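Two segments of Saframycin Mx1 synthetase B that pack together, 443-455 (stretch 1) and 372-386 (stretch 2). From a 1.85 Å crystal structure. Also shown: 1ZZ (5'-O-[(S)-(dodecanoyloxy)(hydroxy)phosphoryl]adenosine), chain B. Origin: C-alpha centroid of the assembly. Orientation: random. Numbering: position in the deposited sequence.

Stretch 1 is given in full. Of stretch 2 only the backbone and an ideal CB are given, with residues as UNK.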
# COMPACT_ATOMS: atom_id res chain seq x y z
N LEU A 443 -16.53 -5.13 5.79
CA LEU A 443 -17.70 -5.99 5.69
C LEU A 443 -17.49 -6.98 4.54
O LEU A 443 -16.88 -6.63 3.53
CB LEU A 443 -18.96 -5.19 5.39
CG LEU A 443 -19.48 -4.26 6.49
CD1 LEU A 443 -20.69 -3.48 6.00
CD2 LEU A 443 -19.83 -5.05 7.74
N GLY A 444 -17.97 -8.19 4.71
CA GLY A 444 -17.92 -9.17 3.63
C GLY A 444 -18.67 -10.42 4.04
O GLY A 444 -19.33 -10.47 5.07
N PHE A 445 -18.51 -11.45 3.23
CA PHE A 445 -19.15 -12.71 3.51
C PHE A 445 -18.30 -13.86 2.99
O PHE A 445 -17.49 -13.68 2.10
CB PHE A 445 -20.56 -12.74 2.89
CG PHE A 445 -20.59 -12.65 1.37
CD1 PHE A 445 -20.63 -13.80 0.59
CD2 PHE A 445 -20.61 -11.42 0.74
CE1 PHE A 445 -20.68 -13.73 -0.81
CE2 PHE A 445 -20.65 -11.34 -0.65
CZ PHE A 445 -20.69 -12.50 -1.43
N LEU A 446 -18.49 -15.03 3.58
CA LEU A 446 -17.82 -16.25 3.13
C LEU A 446 -18.79 -17.06 2.28
O LEU A 446 -19.95 -17.24 2.64
CB LEU A 446 -17.38 -17.08 4.33
CG LEU A 446 -16.13 -16.55 5.06
CD1 LEU A 446 -15.88 -17.23 6.41
CD2 LEU A 446 -14.89 -16.70 4.17
N HIS A 447 -18.29 -17.54 1.15
CA HIS A 447 -19.06 -18.41 0.28
C HIS A 447 -18.17 -19.54 -0.20
O HIS A 447 -17.18 -19.31 -0.89
CB HIS A 447 -19.60 -17.59 -0.89
CG HIS A 447 -20.39 -18.40 -1.88
ND1 HIS A 447 -21.74 -18.62 -1.75
CD2 HIS A 447 -20.02 -19.02 -3.03
CE1 HIS A 447 -22.17 -19.36 -2.76
NE2 HIS A 447 -21.14 -19.61 -3.55
N GLU A 448 -18.51 -20.77 0.16
CA GLU A 448 -17.67 -21.93 -0.22
C GLU A 448 -16.20 -21.68 0.13
O GLU A 448 -15.28 -21.92 -0.68
CB GLU A 448 -17.88 -22.26 -1.69
CG GLU A 448 -19.37 -22.36 -1.98
CD GLU A 448 -19.70 -22.94 -3.32
OE1 GLU A 448 -18.82 -22.97 -4.21
OE2 GLU A 448 -20.87 -23.37 -3.50
N ASN A 449 -16.03 -21.22 1.36
CA ASN A 449 -14.75 -20.95 1.98
C ASN A 449 -13.91 -19.92 1.24
O ASN A 449 -12.68 -19.97 1.29
CB ASN A 449 -13.95 -22.22 2.24
CG ASN A 449 -12.84 -22.02 3.28
OD1 ASN A 449 -13.04 -21.34 4.30
ND2 ASN A 449 -11.68 -22.59 3.03
N GLU A 450 -14.57 -19.01 0.54
CA GLU A 450 -13.84 -17.87 -0.02
C GLU A 450 -14.44 -16.57 0.45
O GLU A 450 -15.66 -16.45 0.63
CB GLU A 450 -13.76 -17.98 -1.53
CG GLU A 450 -12.97 -19.23 -1.92
CD GLU A 450 -12.50 -19.24 -3.35
OE1 GLU A 450 -12.45 -18.17 -3.97
OE2 GLU A 450 -12.16 -20.33 -3.83
N LEU A 451 -13.58 -15.57 0.64
CA LEU A 451 -14.01 -14.32 1.24
C LEU A 451 -14.33 -13.32 0.14
O LEU A 451 -13.49 -13.05 -0.72
CB LEU A 451 -12.92 -13.76 2.16
CG LEU A 451 -13.25 -12.37 2.70
CD1 LEU A 451 -14.42 -12.45 3.68
CD2 LEU A 451 -12.03 -11.77 3.36
N TYR A 452 -15.54 -12.76 0.20
CA TYR A 452 -15.99 -11.71 -0.68
C TYR A 452 -16.12 -10.42 0.13
O TYR A 452 -16.99 -10.31 0.99
CB TYR A 452 -17.32 -12.11 -1.35
CG TYR A 452 -17.11 -13.25 -2.31
CD1 TYR A 452 -16.93 -13.02 -3.66
CD2 TYR A 452 -17.05 -14.57 -1.86
CE1 TYR A 452 -16.72 -14.07 -4.55
CE2 TYR A 452 -16.83 -15.63 -2.73
CZ TYR A 452 -16.66 -15.35 -4.07
OH TYR A 452 -16.45 -16.39 -4.97
N VAL A 453 -15.21 -9.48 -0.10
CA VAL A 453 -15.25 -8.20 0.61
C VAL A 453 -16.29 -7.29 -0.04
O VAL A 453 -16.31 -7.10 -1.25
CB VAL A 453 -13.85 -7.53 0.63
CG1 VAL A 453 -13.91 -6.19 1.38
CG2 VAL A 453 -12.82 -8.45 1.24
N THR A 454 -17.20 -6.74 0.76
CA THR A 454 -18.30 -5.94 0.21
C THR A 454 -18.18 -4.43 0.46
O THR A 454 -18.82 -3.64 -0.22
CB THR A 454 -19.69 -6.43 0.71
OG1 THR A 454 -19.73 -6.45 2.14
CG2 THR A 454 -20.00 -7.83 0.20
N GLY A 455 -17.40 -4.03 1.46
CA GLY A 455 -17.32 -2.62 1.81
C GLY A 455 -16.75 -2.40 3.19
O GLY A 455 -16.14 -3.31 3.76
N UNK A 372 -20.87 -7.99 -10.30
CA UNK A 372 -19.99 -9.09 -9.94
C UNK A 372 -19.07 -8.68 -8.80
O UNK A 372 -18.55 -7.56 -8.79
CB UNK A 372 -19.17 -9.54 -11.15
N UNK A 373 -18.88 -9.58 -7.84
CA UNK A 373 -17.88 -9.40 -6.81
C UNK A 373 -16.79 -10.43 -7.05
O UNK A 373 -17.08 -11.56 -7.48
CB UNK A 373 -18.48 -9.53 -5.41
N UNK A 374 -15.55 -10.05 -6.78
CA UNK A 374 -14.41 -10.92 -6.97
C UNK A 374 -14.05 -11.55 -5.65
O UNK A 374 -14.05 -10.88 -4.62
CB UNK A 374 -13.22 -10.16 -7.55
N UNK A 375 -13.75 -12.84 -5.67
CA UNK A 375 -13.26 -13.50 -4.47
C UNK A 375 -11.87 -13.00 -4.08
O UNK A 375 -10.99 -12.91 -4.92
CB UNK A 375 -13.23 -15.02 -4.68
N UNK A 376 -11.67 -12.71 -2.79
CA UNK A 376 -10.32 -12.44 -2.28
C UNK A 376 -9.61 -13.72 -1.81
O UNK A 376 -8.53 -13.64 -1.22
CB UNK A 376 -10.39 -11.44 -1.13
N UNK A 377 -10.20 -14.88 -2.06
CA UNK A 377 -9.48 -16.13 -1.81
C UNK A 377 -9.85 -16.84 -0.52
O UNK A 377 -10.81 -16.48 0.16
CB UNK A 377 -7.98 -15.85 -1.80
N UNK A 378 -9.10 -17.87 -0.17
CA UNK A 378 -9.42 -18.66 1.01
C UNK A 378 -8.80 -18.01 2.23
O UNK A 378 -7.75 -17.41 2.10
CB UNK A 378 -8.93 -20.10 0.86
N UNK A 379 -9.41 -18.20 3.42
CA UNK A 379 -8.76 -17.72 4.64
C UNK A 379 -7.40 -18.38 4.85
O UNK A 379 -7.31 -19.61 4.88
CB UNK A 379 -9.66 -17.98 5.85
N UNK A 380 -6.35 -17.57 4.97
CA UNK A 380 -5.02 -18.07 5.29
C UNK A 380 -4.79 -17.85 6.78
O UNK A 380 -4.28 -18.74 7.45
CB UNK A 380 -3.94 -17.38 4.45
N UNK A 381 -5.15 -16.67 7.28
CA UNK A 381 -5.36 -16.48 8.71
C UNK A 381 -6.80 -16.91 8.97
O UNK A 381 -7.61 -16.90 8.06
CB UNK A 381 -5.10 -15.04 9.15
N UNK A 382 -7.12 -17.28 10.21
CA UNK A 382 -8.51 -17.60 10.54
C UNK A 382 -9.41 -16.38 10.34
O UNK A 382 -9.11 -15.30 10.87
CB UNK A 382 -8.61 -18.10 11.98
N UNK A 383 -10.52 -16.55 9.62
CA UNK A 383 -11.46 -15.46 9.32
C UNK A 383 -12.86 -15.85 9.79
O UNK A 383 -13.35 -16.92 9.44
CB UNK A 383 -11.47 -15.14 7.82
N UNK A 384 -13.49 -15.01 10.61
CA UNK A 384 -14.89 -15.18 10.96
C UNK A 384 -15.72 -13.98 10.51
O UNK A 384 -15.25 -12.85 10.54
CB UNK A 384 -15.04 -15.39 12.47
N UNK A 385 -16.95 -14.22 10.08
CA UNK A 385 -17.85 -13.14 9.71
C UNK A 385 -18.80 -12.97 10.89
O UNK A 385 -19.59 -13.87 11.19
CB UNK A 385 -18.60 -13.43 8.41
N UNK A 386 -18.70 -11.83 11.55
CA UNK A 386 -19.41 -11.57 12.78
C UNK A 386 -20.24 -10.28 12.66
O UNK A 386 -19.73 -9.26 12.20
CB UNK A 386 -18.43 -11.48 13.95
P 1ZZ B . -3.72 -1.35 4.90
C1 1ZZ B . 4.65 -10.89 -2.37
N1 1ZZ B . -8.51 -3.87 1.43
O1 1ZZ B . -3.91 -2.95 2.07
C2 1ZZ B . 3.41 -9.99 -2.29
N2 1ZZ B . -7.52 -5.66 0.53
O2 1ZZ B . -2.91 -2.60 4.16
C3 1ZZ B . 2.39 -10.50 -1.27
N3 1ZZ B . -10.83 -4.10 0.23
O3 1ZZ B . -3.63 -1.52 6.34
C4 1ZZ B . 1.40 -9.39 -0.89
N4 1ZZ B . -10.86 -6.00 -1.26
O4 1ZZ B . -3.03 0.03 4.44
C5 1ZZ B . 0.12 -9.94 -0.24
N5 1ZZ B . -9.10 -7.52 -1.52
O5 1ZZ B . -5.32 -1.29 4.41
C6 1ZZ B . -0.85 -8.76 -0.02
O6 1ZZ B . -7.47 -2.01 2.71
C7 1ZZ B . -2.30 -8.96 0.47
O7 1ZZ B . -10.18 -2.19 3.75
C8 1ZZ B . -3.26 -7.75 0.53
O8 1ZZ B . -8.87 -3.02 5.68
C9 1ZZ B . -3.01 -6.97 1.83
C10 1ZZ B . -3.31 -5.46 1.73
C11 1ZZ B . -2.76 -4.77 3.02
C12 1ZZ B . -3.59 -3.51 3.30
C13 1ZZ B . -6.15 -2.42 4.51
C14 1ZZ B . -7.42 -2.13 4.01
C15 1ZZ B . -8.51 -3.19 4.40
C16 1ZZ B . -9.48 -3.02 3.52
C17 1ZZ B . -8.70 -2.81 2.32
C18 1ZZ B . -7.32 -4.69 1.35
C19 1ZZ B . -8.90 -5.48 -0.01
C20 1ZZ B . -9.48 -4.46 0.56
C21 1ZZ B . -11.48 -4.80 -0.67
C22 1ZZ B . -9.70 -6.33 -0.98

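Position 372 has nothing of stretch 1 within reach of its CB. Many side chains would suit. It is Lys-372.

At 373 the CB points toward stretch 1, 4.2 Å from Tyr-452 CD1, with the Phe-445 ring beyond. This apolar pocket suits leucine, isoleucine, valine or methionine. It is Leu-373. Its CD1 lies 3.8 Å from Phe-445 CE2, at the ring edge.

At 374 the CB points away, so stretch 1 sets little limit. The residue is Val-374. Its carbonyl O accepts from a water that also receives Val-453 N.

The CB at 375 lies 3.3 Å from Glu-450 OE1 and 3.5 Å from Tyr-452 CZ. Space is tight and an acceptor is close, so a small donor fits: serine, perhaps threonine. Alanine would fit but give Glu-450 OE1 no donor from this side chain. It is Ser-375. Its OG donates to Glu-450 OE1 at 2.6 Å, and its CA sits over the Tyr-452 ring face.

At 376 the backbone N donates to Leu-451 O at 2.8 Å, so proline does not suit. The CB points toward stretch 1, near Val-453. Serine, alanine, threonine or cysteine would suit. It is Ser-376. Its OG accepts a weak hydrogen bond from 1ZZ N5 at 3.0 Å.

Position 377 has phi/psi of 101/-171. A CB would jam against the preceding carbonyl, which calls for glycine. Gly-377 it is. Its O accepts from Leu-451 N at 3.0 Å, and its N donates to Ser-375 OG at 2.9 Å.

At 378 the CB points sideways, 3.8 Å from Asn-449 O. A polar side chain with a donor, such as asparagine, serine or threonine, could use that carbonyl. It is Asn-378, and the end of its side chain comes nearer than its CB.

Position 379 has phi -60, which admits proline, and Asn-449 and Leu-446 lie alongside. Proline, valine or alanine would do. It is Pro-379. Its CD is 3.3 Å from Asn-449 O, and its CG 4.2 Å from Leu-446 CD2.

Positions 380, 381 and 382 are out of reach. They are Ile-380, Gln-381 and Glu-382.

The CB at 383 points toward stretch 1, near Leu-446. Valine, isoleucine or leucine would suit. Val-383 packs CG1 4.4 Å from Leu-446 CD1.

At 384 the CB points away, and polar residues are acceptable. It is Lys-384.

At 385 the CB points toward stretch 1, near Gly-444 and Leu-446. A branched or long aliphatic suits. Ile-385 places CG1 3.8 Å from Leu-446 CG and CD1 3.9 Å from Leu-451 CD1.

Position 386 is out of reach. It is Ile-386.

Stretch 2, residues 372-386: KLVSSGNPIQEVKII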
# COMPACT_ATOMS: atom_id res chain seq x y z
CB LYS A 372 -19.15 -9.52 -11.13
CG LYS A 372 -19.92 -10.17 -12.29
CD LYS A 372 -19.04 -11.18 -13.00
CE LYS A 372 -19.36 -11.27 -14.48
NZ LYS A 372 -18.39 -12.18 -15.18
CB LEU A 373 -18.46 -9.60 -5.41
CG LEU A 373 -19.49 -8.58 -4.92
CD1 LEU A 373 -19.91 -8.92 -3.50
CD2 LEU A 373 -18.96 -7.15 -5.01
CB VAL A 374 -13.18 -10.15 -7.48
CG1 VAL A 374 -11.98 -11.08 -7.57
CG2 VAL A 374 -13.47 -9.50 -8.85
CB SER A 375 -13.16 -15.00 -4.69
OG SER A 375 -12.56 -15.63 -3.57
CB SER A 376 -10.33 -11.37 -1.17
OG SER A 376 -10.63 -10.09 -1.69
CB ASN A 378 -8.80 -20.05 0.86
CG ASN A 378 -9.32 -20.80 -0.32
OD1 ASN A 378 -10.49 -21.19 -0.36
ND2 ASN A 378 -8.48 -20.99 -1.31
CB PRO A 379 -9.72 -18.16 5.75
CG PRO A 379 -11.08 -18.21 5.08
CD PRO A 379 -10.77 -18.71 3.67
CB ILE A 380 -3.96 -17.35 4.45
CG1 ILE A 380 -4.16 -17.71 2.98
CG2 ILE A 380 -2.54 -17.70 4.94
CD1 ILE A 380 -3.47 -16.77 2.01
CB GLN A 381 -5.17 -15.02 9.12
CG GLN A 381 -3.77 -14.50 8.77
CD GLN A 381 -3.45 -13.16 9.43
OE1 GLN A 381 -3.79 -12.92 10.60
NE2 GLN A 381 -2.82 -12.29 8.67
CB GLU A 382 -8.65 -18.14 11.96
CG GLU A 382 -10.14 -18.26 12.40
CD GLU A 382 -10.32 -18.68 13.87
OE1 GLU A 382 -9.42 -19.36 14.41
OE2 GLU A 382 -11.36 -18.35 14.47
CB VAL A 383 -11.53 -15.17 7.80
CG1 VAL A 383 -12.75 -14.29 7.47
CG2 VAL A 383 -10.25 -14.53 7.31
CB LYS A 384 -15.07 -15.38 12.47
CG LYS A 384 -14.72 -16.78 12.92
CD LYS A 384 -15.08 -16.98 14.38
CE LYS A 384 -14.66 -18.37 14.88
NZ LYS A 384 -15.04 -19.40 13.90
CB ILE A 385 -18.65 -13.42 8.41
CG1 ILE A 385 -17.73 -13.88 7.28
CG2 ILE A 385 -19.43 -12.17 7.99
CD1 ILE A 385 -16.70 -12.80 6.82
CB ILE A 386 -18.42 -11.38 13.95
CG1 ILE A 386 -17.45 -12.56 14.07
CG2 ILE A 386 -19.17 -11.11 15.26
CD1 ILE A 386 -18.10 -13.90 14.42
O HOH W 1 -13.26 -9.62 -2.37
O HOH W 2 -15.92 -8.54 -3.56
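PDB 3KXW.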